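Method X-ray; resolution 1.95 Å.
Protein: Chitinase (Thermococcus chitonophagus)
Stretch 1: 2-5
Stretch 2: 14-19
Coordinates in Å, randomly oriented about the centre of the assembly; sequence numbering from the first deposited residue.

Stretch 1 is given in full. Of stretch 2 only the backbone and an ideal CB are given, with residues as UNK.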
# COMPACT_ATOMS: atom_id res chain seq x y z
N ALA A 2 -7.63 -17.61 -29.18
CA ALA A 2 -7.96 -18.24 -30.46
C ALA A 2 -6.76 -19.07 -30.82
O ALA A 2 -5.66 -18.77 -30.33
CB ALA A 2 -8.28 -17.23 -31.52
N TYR A 3 -6.97 -20.13 -31.60
CA TYR A 3 -5.87 -21.03 -31.95
C TYR A 3 -6.16 -21.71 -33.30
O TYR A 3 -7.30 -21.76 -33.76
CB TYR A 3 -5.61 -22.08 -30.87
CG TYR A 3 -6.72 -23.09 -30.65
CD1 TYR A 3 -7.76 -22.80 -29.77
CD2 TYR A 3 -6.71 -24.35 -31.28
CE1 TYR A 3 -8.79 -23.69 -29.54
CE2 TYR A 3 -7.75 -25.28 -31.06
CZ TYR A 3 -8.79 -24.93 -30.19
OH TYR A 3 -9.84 -25.80 -29.92
N ARG A 4 -5.11 -22.15 -33.95
CA ARG A 4 -5.20 -22.57 -35.35
C ARG A 4 -4.16 -23.64 -35.59
O ARG A 4 -3.04 -23.53 -35.11
CB ARG A 4 -4.94 -21.38 -36.28
CG ARG A 4 -5.94 -21.25 -37.39
CD ARG A 4 -5.56 -20.11 -38.33
NE ARG A 4 -4.12 -20.12 -38.60
CZ ARG A 4 -3.55 -20.81 -39.59
NH1 ARG A 4 -4.29 -21.56 -40.41
NH2 ARG A 4 -2.22 -20.75 -39.75
N ILE A 5 -4.52 -24.70 -36.33
CA ILE A 5 -3.50 -25.60 -36.83
C ILE A 5 -2.67 -24.87 -37.89
O ILE A 5 -3.21 -24.46 -38.90
CB ILE A 5 -4.12 -26.87 -37.50
CG1 ILE A 5 -4.94 -27.66 -36.48
CG2 ILE A 5 -3.03 -27.67 -38.22
CD1 ILE A 5 -4.15 -28.30 -35.44
N UNK A 14 1.68 -28.53 -35.78
CA UNK A 14 2.07 -27.19 -35.34
C UNK A 14 0.82 -26.30 -35.16
O UNK A 14 0.03 -26.09 -36.10
CB UNK A 14 3.04 -26.56 -36.35
N UNK A 15 0.65 -25.80 -33.93
CA UNK A 15 -0.50 -24.97 -33.56
C UNK A 15 -0.04 -23.56 -33.12
O UNK A 15 0.95 -23.42 -32.40
CB UNK A 15 -1.30 -25.64 -32.44
N UNK A 16 -0.75 -22.52 -33.56
CA UNK A 16 -0.54 -21.18 -33.05
C UNK A 16 -1.68 -20.78 -32.13
O UNK A 16 -2.87 -20.80 -32.51
CB UNK A 16 -0.40 -20.18 -34.20
N UNK A 17 -1.31 -20.41 -30.91
CA UNK A 17 -2.25 -19.92 -29.92
C UNK A 17 -2.10 -18.39 -29.77
O UNK A 17 -1.00 -17.93 -29.56
CB UNK A 17 -2.03 -20.63 -28.58
N UNK A 18 -3.20 -17.66 -29.87
CA UNK A 18 -3.15 -16.23 -29.68
C UNK A 18 -3.90 -15.84 -28.42
O UNK A 18 -5.08 -16.12 -28.29
CB UNK A 18 -3.73 -15.50 -30.90
N UNK A 19 -3.20 -15.17 -27.51
CA UNK A 19 -3.78 -14.67 -26.28
C UNK A 19 -3.73 -13.16 -26.35
O UNK A 19 -2.70 -12.59 -26.68
CB UNK A 19 -3.05 -15.20 -25.05

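The two stretches run antiparallel, at 165° between their directions, so the backbone sets the first rule: extended residues throughout.

Position 14 has extended angles (-116/121), and its CB points sideways, with nothing of stretch 1 within 5.5 Å. Stretch 1 therefore asks for little beyond tolerance of a strand, which a beta-branched residue has. The deposited residue is Thr14; its CB, the nearest side-chain atom, is 6.2 Å from Ile5 C.

Position 15 pairs with Ile5 without hydrogen bonds. Its CB lies on the same face as the side chains of Tyr3 and Ile5, and that apolar surface would suit valine, isoleucine, leucine or perhaps threonine. It is Val15. CG2 reaches Ile5 CD1 at 3.7 Å and CG1 reaches Tyr3 CB at 4.3 Å, so its two methyls touch two neighbours of the opposing strand. Val15 CA also makes a CA-H...O contact of 3.3 Å to Arg4 O.

Position 16 faces Arg4 in a hydrogen-bonded pair, where the backbone would accept almost any strand former. The CB shares a face with the Arg4 side chain, whose guanidinium offers positive charge and donors; an acid would suit, as would a polar residue such as glutamine or threonine. The residue is Glu16. Its N donates to Arg4 O (2.9 Å), and its O accepts from Arg4 N (3.0 Å). The side chains meet through a water, which accepts from Arg4 NH2 at 2.7 Å and donates to Glu16 OE2 at 2.7 Å: complementary charge is used here at one remove.

Position 17 returns to the face of Tyr3, its non-hydrogen-bonded partner. The ideal CB is 4.5 Å from Tyr3 CB, while the Tyr3 ring leads away, so an aliphatic chain could settle against the CB; leucine, isoleucine, valine or methionine are all plausible. Leu17 is found, and its CD1 approaches Tyr3 CB at 4.1 Å and Ala2 O at 3.5 Å.

Position 18 has a sideways CB 3.8 Å from Ala2 O. The Ala2 side chain is only a methyl, but its backbone N and O offer a donor and an acceptor to the backbone here. A small, polar or beta-branched residue would fit. Thr18 contributes chiefly through its backbone: its N donates to Ala2 O at 2.7 Å, almost straight at 175°, and its O accepts from Ala2 N at 3.1 Å.

At position 19 CA-to-CB points away, leaving the choice open; Leu19 CD2 comes no closer than 5.8 Å to Ala2 N.

Stretch 2 14-19: TVELTL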
# COMPACT_ATOMS: atom_id res chain seq x y z
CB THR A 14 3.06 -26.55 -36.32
OG1 THR A 14 4.30 -27.28 -36.24
CG2 THR A 14 3.34 -25.09 -35.91
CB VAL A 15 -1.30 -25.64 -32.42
CG1 VAL A 15 -2.38 -24.70 -31.87
CG2 VAL A 15 -1.93 -26.94 -32.88
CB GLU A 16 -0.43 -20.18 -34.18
CG GLU A 16 -0.22 -18.77 -33.68
CD GLU A 16 0.31 -17.84 -34.74
OE1 GLU A 16 1.21 -17.02 -34.44
OE2 GLU A 16 -0.19 -17.93 -35.88
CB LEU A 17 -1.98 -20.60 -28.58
CG LEU A 17 -2.74 -20.01 -27.39
CD1 LEU A 17 -4.25 -20.25 -27.52
CD2 LEU A 17 -2.19 -20.60 -26.11
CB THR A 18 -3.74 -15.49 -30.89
OG1 THR A 18 -3.01 -15.85 -32.07
CG2 THR A 18 -3.67 -14.00 -30.70
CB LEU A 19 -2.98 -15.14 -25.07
CG LEU A 19 -2.75 -16.63 -24.87
CD1 LEU A 19 -1.75 -16.89 -23.77
CD2 LEU A 19 -4.06 -17.32 -24.58
O HOH W 1 -1.15 -18.81 -38.29
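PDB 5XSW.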